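MutT/nudix family protein (Shewanella oneidensis, PDB 3GZ5) probably regulates transcription of NAD metabolism genes in an ADP-ribose-dependent way, joining a Nudix domain to a DNA-binding winged helix-turn-helix domain. Local coordinates at residues 163-168 with 231-236; 173-178 with 220-225; 203-208 with 226-231. One frame throughout, in Å; residues are numbered along the deposited sequence.

Contact 1. Residues 163-168 with 231-236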
loop_
_atom_site.group_PDB
_atom_site.type_symbol
_atom_site.label_atom_id
_atom_site.label_comp_id
_atom_site.label_asym_id
_atom_site.label_seq_id
_atom_site.Cartn_x
_atom_site.Cartn_y
_atom_site.Cartn_z
ATOM N N SER B 163 13.887 4.616 2.803
ATOM C CA SER B 163 13.559 5.548 3.895
ATOM C C SER B 163 14.418 5.316 5.144
ATOM O O SER B 163 15.276 4.432 5.145
ATOM C CB SER B 163 12.061 5.443 4.262
ATOM O OG SER B 163 11.779 4.282 5.025
ATOM N N LEU B 164 14.182 6.107 6.200
ATOM C CA LEU B 164 14.766 5.886 7.530
ATOM C C LEU B 164 13.685 5.515 8.536
ATOM O O LEU B 164 13.881 5.622 9.742
ATOM C CB LEU B 164 15.525 7.134 8.014
ATOM C CG LEU B 164 16.685 7.675 7.169
ATOM C CD1 LEU B 164 17.259 8.948 7.777
ATOM C CD2 LEU B 164 17.800 6.631 7.051
ATOM N N VAL B 165 12.541 5.066 8.012
ATOM C CA VAL B 165 11.472 4.477 8.791
ATOM C C VAL B 165 11.979 3.392 9.788
ATOM O O VAL B 165 11.463 3.319 10.916
ATOM C CB VAL B 165 10.299 3.972 7.858
ATOM C CG1 VAL B 165 9.340 3.073 8.594
ATOM C CG2 VAL B 165 9.527 5.176 7.213
ATOM N N PRO B 166 12.989 2.556 9.410
ATOM C CA PRO B 166 13.485 1.675 10.494
ATOM C C PRO B 166 13.964 2.360 11.777
ATOM O O PRO B 166 14.020 1.717 12.795
ATOM C CB PRO B 166 14.614 0.881 9.826
ATOM C CG PRO B 166 14.181 0.837 8.362
ATOM C CD PRO B 166 13.652 2.247 8.126
ATOM N N GLY B 167 14.274 3.653 11.756
ATOM C CA GLY B 167 14.633 4.329 12.988
ATOM C C GLY B 167 13.570 4.291 14.072
ATOM O O GLY B 167 13.895 4.353 15.259
ATOM N N PHE B 168 12.300 4.169 13.671
ATOM C CA PHE B 168 11.178 4.110 14.627
ATOM C C PHE B 168 11.169 2.880 15.541
ATOM O O PHE B 168 10.556 2.920 16.602
ATOM C CB PHE B 168 9.824 4.297 13.905
ATOM C CG PHE B 168 9.608 5.688 13.404
ATOM C CD1 PHE B 168 9.397 6.731 14.296
ATOM C CD2 PHE B 168 9.625 5.966 12.050
ATOM C CE1 PHE B 168 9.202 8.031 13.843
ATOM C CE2 PHE B 168 9.422 7.276 11.576
ATOM C CZ PHE B 168 9.220 8.299 12.468
ATOM N N SER B 231 7.132 10.244 6.388
ATOM C CA SER B 231 6.744 10.430 5.004
ATOM C C SER B 231 7.922 10.563 4.017
ATOM O O SER B 231 7.734 10.385 2.813
ATOM C CB SER B 231 5.827 11.660 4.894
ATOM O OG SER B 231 6.580 12.842 5.087
ATOM N N TYR B 232 9.124 10.880 4.499
ATOM C CA TYR B 232 10.255 11.078 3.573
ATOM C C TYR B 232 10.725 9.790 2.894
ATOM O O TYR B 232 11.019 8.790 3.569
ATOM C CB TYR B 232 11.447 11.740 4.269
ATOM C CG TYR B 232 12.590 12.049 3.314
ATOM C CD1 TYR B 232 12.800 13.354 2.841
ATOM C CD2 TYR B 232 13.454 11.033 2.872
ATOM C CE1 TYR B 232 13.838 13.642 1.959
ATOM C CE2 TYR B 232 14.498 11.305 1.994
ATOM C CZ TYR B 232 14.684 12.608 1.536
ATOM O OH TYR B 232 15.716 12.870 0.663
ATOM N N ARG B 233 10.831 9.839 1.568
ATOM C CA ARG B 233 11.383 8.736 0.777
ATOM C C ARG B 233 12.530 9.198 -0.132
ATOM O O ARG B 233 12.388 10.190 -0.857
ATOM C CB ARG B 233 10.286 8.082 -0.084
ATOM C CG ARG B 233 9.104 7.483 0.701
ATOM C CD ARG B 233 9.523 6.332 1.657
ATOM N NE ARG B 233 8.420 5.842 2.502
ATOM C CZ ARG B 233 8.098 6.334 3.698
ATOM N NH1 ARG B 233 8.788 7.332 4.230
ATOM N NH2 ARG B 233 7.075 5.818 4.376
ATOM N N PHE B 234 13.653 8.469 -0.101
ATOM C CA PHE B 234 14.728 8.659 -1.076
ATOM C C PHE B 234 14.236 8.155 -2.419
ATOM O O PHE B 234 13.506 7.160 -2.488
ATOM C CB PHE B 234 15.984 7.849 -0.719
ATOM C CG PHE B 234 16.626 8.237 0.578
ATOM C CD1 PHE B 234 17.462 9.348 0.652
ATOM C CD2 PHE B 234 16.428 7.469 1.724
ATOM C CE1 PHE B 234 18.077 9.693 1.849
ATOM C CE2 PHE B 234 17.039 7.801 2.925
ATOM C CZ PHE B 234 17.857 8.919 2.993
ATOM N N LEU B 235 14.639 8.836 -3.482
ATOM C CA LEU B 235 14.330 8.394 -4.845
ATOM C C LEU B 235 15.184 7.188 -5.285
ATOM O O LEU B 235 14.688 6.244 -5.918
ATOM C CB LEU B 235 14.431 9.574 -5.819
ATOM C CG LEU B 235 13.091 10.191 -6.252
ATOM C CD1 LEU B 235 12.288 10.730 -5.065
ATOM C CD2 LEU B 235 13.292 11.286 -7.313
ATOM N N ARG B 236 16.463 7.214 -4.931
ATOM C CA ARG B 236 17.363 6.102 -5.196
ATOM C C ARG B 236 17.416 5.151 -4.002
ATOM O O ARG B 236 17.381 5.595 -2.842
ATOM C CB ARG B 236 18.783 6.589 -5.573
ATOM C CG ARG B 236 19.140 8.083 -5.259
ATOM C CD ARG B 236 19.160 8.464 -3.737
ATOM N NE ARG B 236 17.930 9.147 -3.289
ATOM C CZ ARG B 236 17.699 10.459 -3.384
ATOM N NH1 ARG B 236 18.601 11.273 -3.918
ATOM N NH2 ARG B 236 16.557 10.970 -2.948
HETATM O O HOH W 1 12.258 8.446 5.808
#

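Contact 2. Residues 173-178 with 220-225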
loop_
_atom_site.group_PDB
_atom_site.type_symbol
_atom_site.label_atom_id
_atom_site.label_comp_id
_atom_site.label_asym_id
_atom_site.label_seq_id
_atom_site.Cartn_x
_atom_site.Cartn_y
_atom_site.Cartn_z
ATOM N N PRO B 173 17.193 9.005 22.148
ATOM C CA PRO B 173 17.983 9.171 20.920
ATOM C C PRO B 173 18.780 7.904 20.580
ATOM O O PRO B 173 19.027 7.070 21.461
ATOM C CB PRO B 173 18.950 10.299 21.281
ATOM C CG PRO B 173 19.197 10.104 22.743
ATOM C CD PRO B 173 17.862 9.622 23.311
ATOM N N PHE B 174 19.174 7.766 19.318
ATOM C CA PHE B 174 19.991 6.626 18.891
ATOM C C PHE B 174 21.245 7.090 18.148
ATOM O O PHE B 174 21.331 8.237 17.713
ATOM C CB PHE B 174 19.171 5.683 17.984
ATOM C CG PHE B 174 18.549 6.376 16.800
ATOM C CD1 PHE B 174 17.202 6.690 16.801
ATOM C CD2 PHE B 174 19.323 6.747 15.699
ATOM C CE1 PHE B 174 16.631 7.334 15.722
ATOM C CE2 PHE B 174 18.766 7.400 14.625
ATOM C CZ PHE B 174 17.414 7.687 14.632
ATOM N N THR B 175 22.207 6.188 17.980
ATOM C CA THR B 175 23.407 6.514 17.208
ATOM C C THR B 175 23.220 6.069 15.785
ATOM O O THR B 175 22.343 5.278 15.470
ATOM C CB THR B 175 24.673 5.857 17.780
ATOM O OG1 THR B 175 24.533 4.431 17.732
ATOM C CG2 THR B 175 24.911 6.312 19.223
ATOM N N LEU B 176 24.043 6.605 14.913
ATOM C CA LEU B 176 23.952 6.287 13.513
ATOM C C LEU B 176 24.392 4.852 13.180
ATOM O O LEU B 176 23.835 4.251 12.278
ATOM C CB LEU B 176 24.713 7.339 12.725
ATOM C CG LEU B 176 24.044 7.588 11.386
ATOM C CD1 LEU B 176 23.761 9.054 11.209
ATOM C CD2 LEU B 176 24.965 7.051 10.308
ATOM N N PRO B 177 25.412 4.309 13.886
ATOM C CA PRO B 177 25.665 2.868 13.847
ATOM C C PRO B 177 24.490 1.964 14.260
ATOM O O PRO B 177 24.335 0.895 13.680
ATOM C CB PRO B 177 26.833 2.697 14.831
ATOM C CG PRO B 177 27.549 3.995 14.759
ATOM C CD PRO B 177 26.456 5.011 14.658
ATOM N N GLU B 178 23.710 2.361 15.265
ATOM C CA GLU B 178 22.462 1.658 15.610
ATOM C C GLU B 178 21.484 1.624 14.431
ATOM O O GLU B 178 20.908 0.578 14.114
ATOM C CB GLU B 178 21.759 2.337 16.784
ATOM C CG GLU B 178 22.434 2.192 18.132
ATOM C CD GLU B 178 21.669 2.940 19.221
ATOM O OE1 GLU B 178 22.266 3.249 20.278
ATOM O OE2 GLU B 178 20.465 3.215 19.017
ATOM N N ALA B 220 29.772 8.409 20.044
ATOM C CA ALA B 220 28.890 8.629 18.901
ATOM C C ALA B 220 27.756 9.638 19.165
ATOM O O ALA B 220 27.118 9.609 20.214
ATOM C CB ALA B 220 28.348 7.295 18.370
ATOM N N ASN B 221 27.540 10.534 18.199
ATOM C CA ASN B 221 26.396 11.460 18.190
ATOM C C ASN B 221 25.034 10.769 18.358
ATOM O O ASN B 221 24.742 9.751 17.709
ATOM C CB ASN B 221 26.371 12.261 16.889
ATOM C CG ASN B 221 27.593 13.148 16.710
ATOM O OD1 ASN B 221 28.631 12.965 17.366
ATOM N ND2 ASN B 221 27.475 14.118 15.809
ATOM N N LEU B 222 24.212 11.346 19.232
ATOM C CA LEU B 222 22.884 10.826 19.536
ATOM C C LEU B 222 21.865 11.637 18.764
ATOM O O LEU B 222 21.868 12.870 18.834
ATOM C CB LEU B 222 22.615 10.867 21.042
ATOM C CG LEU B 222 23.335 9.796 21.866
ATOM C CD1 LEU B 222 23.263 10.084 23.384
ATOM C CD2 LEU B 222 22.774 8.421 21.556
ATOM N N TYR B 223 21.024 10.942 18.001
ATOM C CA TYR B 223 20.106 11.591 17.089
ATOM C C TYR B 223 18.664 11.247 17.425
ATOM O O TYR B 223 18.390 10.176 17.964
ATOM C CB TYR B 223 20.381 11.166 15.653
ATOM C CG TYR B 223 21.751 11.528 15.106
ATOM C CD1 TYR B 223 21.980 12.767 14.472
ATOM C CD2 TYR B 223 22.816 10.622 15.193
ATOM C CE1 TYR B 223 23.234 13.090 13.945
ATOM C CE2 TYR B 223 24.069 10.937 14.679
ATOM C CZ TYR B 223 24.274 12.155 14.044
ATOM O OH TYR B 223 25.534 12.445 13.541
ATOM N N CYS B 224 17.751 12.164 17.105
ATOM C CA CYS B 224 16.312 11.869 17.134
ATOM C C CYS B 224 15.820 11.944 15.716
ATOM O O CYS B 224 16.404 12.671 14.892
ATOM C CB CYS B 224 15.546 12.923 17.948
ATOM S SG CYS B 224 15.990 12.965 19.662
ATOM N N LEU B 225 14.723 11.243 15.450
ATOM C CA LEU B 225 14.008 11.401 14.191
ATOM C C LEU B 225 13.162 12.670 14.182
ATOM O O LEU B 225 12.420 12.941 15.132
ATOM C CB LEU B 225 13.106 10.185 13.905
ATOM C CG LEU B 225 13.789 8.874 13.503
ATOM C CD1 LEU B 225 12.792 7.749 13.222
ATOM C CD2 LEU B 225 14.679 9.105 12.293
HETATM O O HOH W 2 26.327 8.324 15.572
#

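Contact 3. Residues 203-208 with 226-231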
loop_
_atom_site.group_PDB
_atom_site.type_symbol
_atom_site.label_atom_id
_atom_site.label_comp_id
_atom_site.label_asym_id
_atom_site.label_seq_id
_atom_site.Cartn_x
_atom_site.Cartn_y
_atom_site.Cartn_z
ATOM N N ALA B 203 19.378 13.631 3.375
ATOM C CA ALA B 203 17.956 13.522 3.696
ATOM C C ALA B 203 17.583 14.601 4.707
ATOM O O ALA B 203 16.497 15.177 4.648
ATOM C CB ALA B 203 17.655 12.170 4.258
ATOM N N ASP B 204 18.493 14.871 5.636
ATOM C CA ASP B 204 18.285 15.947 6.570
ATOM C C ASP B 204 17.080 15.636 7.478
ATOM O O ASP B 204 16.188 16.478 7.684
ATOM C CB ASP B 204 18.053 17.217 5.761
ATOM C CG ASP B 204 18.172 18.438 6.584
ATOM O OD1 ASP B 204 19.130 18.506 7.386
ATOM O OD2 ASP B 204 17.292 19.313 6.436
ATOM N N LEU B 205 17.083 14.414 8.010
ATOM C CA LEU B 205 15.943 13.822 8.724
ATOM C C LEU B 205 16.209 13.564 10.190
ATOM O O LEU B 205 15.280 13.259 10.956
ATOM C CB LEU B 205 15.548 12.492 8.072
ATOM C CG LEU B 205 14.846 12.597 6.723
ATOM C CD1 LEU B 205 14.775 11.212 6.078
ATOM C CD2 LEU B 205 13.446 13.209 6.899
ATOM N N LEU B 206 17.476 13.628 10.573
ATOM C CA LEU B 206 17.849 13.375 11.945
ATOM C C LEU B 206 18.191 14.699 12.625
ATOM O O LEU B 206 18.768 15.606 11.993
ATOM C CB LEU B 206 19.042 12.420 12.011
ATOM C CG LEU B 206 18.854 10.992 11.491
ATOM C CD1 LEU B 206 20.134 10.176 11.730
ATOM C CD2 LEU B 206 17.685 10.354 12.215
ATOM N N ILE B 207 17.819 14.817 13.895
ATOM C CA ILE B 207 18.254 15.944 14.705
ATOM C C ILE B 207 19.430 15.438 15.502
ATOM O O ILE B 207 19.298 14.459 16.227
ATOM C CB ILE B 207 17.137 16.464 15.664
ATOM C CG1 ILE B 207 16.020 17.143 14.855
ATOM C CG2 ILE B 207 17.726 17.428 16.719
ATOM C CD1 ILE B 207 14.610 16.879 15.354
ATOM N N ASP B 208 20.585 16.085 15.336
ATOM C CA ASP B 208 21.743 15.842 16.196
ATOM C C ASP B 208 21.431 16.484 17.532
ATOM O O ASP B 208 21.147 17.678 17.595
ATOM C CB ASP B 208 23.014 16.464 15.584
ATOM C CG ASP B 208 24.300 15.983 16.239
ATOM O OD1 ASP B 208 24.292 15.413 17.366
ATOM O OD2 ASP B 208 25.352 16.186 15.595
ATOM N N LYS B 226 13.293 13.444 13.108
ATOM C CA LYS B 226 12.300 14.442 12.764
ATOM C C LYS B 226 10.984 13.720 12.472
ATOM O O LYS B 226 10.990 12.647 11.867
ATOM C CB LYS B 226 12.731 15.242 11.535
ATOM C CG LYS B 226 13.779 16.275 11.837
ATOM C CD LYS B 226 14.121 17.087 10.628
ATOM C CE LYS B 226 15.489 17.704 10.817
ATOM N NZ LYS B 226 15.927 18.493 9.633
ATOM N N PRO B 227 9.860 14.276 12.956
ATOM C CA PRO B 227 8.519 13.809 12.551
ATOM C C PRO B 227 8.442 13.416 11.057
ATOM O O PRO B 227 7.970 12.313 10.741
ATOM C CB PRO B 227 7.637 15.024 12.815
ATOM C CG PRO B 227 8.307 15.687 14.050
ATOM C CD PRO B 227 9.800 15.359 13.968
ATOM N N ASP B 228 8.926 14.296 10.167
ATOM C CA ASP B 228 8.804 14.080 8.710
ATOM C C ASP B 228 9.571 12.865 8.144
ATOM O O ASP B 228 9.471 12.580 6.948
ATOM C CB ASP B 228 9.071 15.375 7.906
ATOM C CG ASP B 228 10.573 15.669 7.683
ATOM O OD1 ASP B 228 10.893 16.437 6.740
ATOM O OD2 ASP B 228 11.437 15.173 8.453
ATOM N N THR B 229 10.317 12.152 9.004
ATOM C CA THR B 229 10.903 10.848 8.660
ATOM C C THR B 229 9.833 9.890 8.135
ATOM O O THR B 229 10.085 9.106 7.219
ATOM C CB THR B 229 11.591 10.196 9.884
ATOM O OG1 THR B 229 12.620 11.058 10.387
ATOM C CG2 THR B 229 12.221 8.821 9.531
ATOM N N ALA B 230 8.637 9.975 8.722
ATOM C CA ALA B 230 7.549 9.049 8.457
ATOM C C ALA B 230 7.141 9.050 6.985
ATOM O O ALA B 230 6.834 7.999 6.417
ATOM C CB ALA B 230 6.339 9.394 9.346
ATOM N N SER B 231 7.132 10.244 6.388
ATOM C CA SER B 231 6.744 10.430 5.004
ATOM C C SER B 231 7.922 10.563 4.017
ATOM O O SER B 231 7.734 10.385 2.813
ATOM C CB SER B 231 5.827 11.660 4.894
ATOM O OG SER B 231 6.580 12.842 5.087
HETATM O O HOH W 3 18.694 17.600 10.103
#

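Contact 1. Residues 163-168 with 231-236
Ser-163 and Arg-233 meet where the chain leaves helix 145-162 and the C-terminal tail comes back past it. CB of Ser-163 lies 3.7 Å from CD of Arg-233 and slightly nearer, 3.6 Å, to O of Tyr-232, so the small side chain fits against the tail. The Ser-163 hydroxyl sits between its own backbone N and carbonyl carbon (chi1 76°); from there OG accepts from N of Val-165 at 3.2 Å, an ST turn, and also bonds to Lys-159 O in the last turns of the helix. The same OG stands over one face of the Arg-233 guanidinium, offset toward its rim.

The buried part, Ser-163 with Leu-164, is completed by Phe-234, whose ring turns its edge to the first segment: CD2 of Phe-234 is 4.0 Å from Ser-163 N, and its CE2 is 4.3 Å from CG of Leu-164. Tyr-232 turns its edge, at CE2, to one face of the Phe-234 ring, toward the rim. A water joins the backbones, accepting from Leu-164 N and donating to Tyr-232 O at 2.6 Å.

The Arg-233 end, with Tyr-232, is partly open to solvent. The Arg-233 chain bends at chi2 (-62°), and its NH1 bonds to Tyr-232 O at 2.7 Å; that oxygen lies in the guanidinium plane, while NH1 stands well above the carbonyl plane. NH2 reaches Ala-230 O, and CG2 of Val-165 approaches obliquely, 3.8 Å from NH1 of Arg-233, beside CB of Ser-163.

The contact lies at the junction of the Nudix and winged-helix parts: Leu-164 packs on helices 176-187 and 193-203, Phe-234 makes a cation-pi contact with Arg-199 of helix 193-203, and Val-165 and Arg-233 both touch Tyr-86 of strand 86-95.

Contact 2. Residues 173-178 with 220-225
Phe-174 and Tyr-223 form an antiparallel hydrogen-bonded pair: Phe-174 N gives to Tyr-223 O at 2.9 Å, and Tyr-223 N gives to Phe-174 O at 2.7 Å. Next to it a water links Leu-176 N to Asn-221 O, while Thr-175, the N-cap of helix 176-187, accepts a weak bond through OG1 from Glu-178 N.

In Phe-174, chi1 of 54° sets CG between the backbone N and the carbonyl carbon, and Tyr-223 O stands over the centre of the ring, 3.8 Å above its plane. CZ of Phe-174 lies 3.9 Å from CD2 of Leu-225, at the ring edge. An alanine in place of Phe-174 would probably leave Leu-225 without this packing and open a gap next to the Tyr-223 carbonyl. Beyond it, CD1 of Leu-176 reaches CE2 of Tyr-223 at 4.0 Å. Leu-222 lies against Pro-173 (CB to CB 3.7 Å) and, through CD2, CG2 of Thr-175.

This pairing adds a short, weakly bonded edge strand to the small winged-helix sheet, in which 220-225 is central and 206-213 its other neighbour; Phe-174, Leu-176 and Leu-225 all pack on Leu-206, and Leu-176 reaches helix 193-203.

Contact 3. Residues 203-208 with 226-231
Lys-226 supplies both hydrogen bonds between the two segments. Its backbone N gives to Leu-205 O at 2.9 Å. Its ammonium reaches the residue before Leu-205, NZ of Lys-226 to Asp-204 O at 2.8 Å, approaching from above the carbonyl plane. The side chain is extended beyond CG, which carries NZ past Leu-205 O to the helix end.

The charged pair is longer: Asp-204 OD2 stands 3.6 Å from Lys-226 NZ, a salt bridge at the surface. A water completes the group, accepting from NZ and donating to Asp-204 OD1 and to Leu-206 O. The ammonium is thus tied to a carbonyl, a carboxylate and a water, and its charge would probably offset that of Asp-204.

Asp-204 is the first residue beyond helix 193-203, with positive phi (65°), and the chain then turns into strand 206-213, the first strand of the wing in this winged helix-turn-helix domain. Segment 226-231 follows the second wing strand, 220-225, and turns into a short 3-10 segment. There Lys-226 O accepts from both N and OG1 of Thr-229, the hydroxyl at 2.7 Å lying on a lone pair.

The aliphatic contact is that of CD1 of Ile-207 with CG of Lys-226 at 3.7 Å, the two side chains crossing at about a right angle. Leu-205 instead makes van der Waals contacts with oxygens: its CB lies 4.0 Å from OG1 of Thr-229, and its CD2 3.2 Å from OD2 of Asp-228.

The three contacts gather around the winged-helix domain and its return to the Nudix part. Contacts 2 and 3 have centres about 12 Å apart and share the sheet of strands 206-213 and 220-225, Cys-224 O lying 2.8 Å from Ile-207 N in a probable hydrogen bond. Contacts 1 and 3, about 9 Å apart between centres, share Ser-231; Tyr-232 CD2 packs 3.5 Å from Leu-205 CD1. Contacts 1 and 2 are about 15 Å apart between centres but still touch, Leu-225 CD1 lying 3.6 Å from Phe-168 N. The sodium ion is bound elsewhere, by Ile-122, Val-125 and Val-128, residues that belong to none of the three contacts.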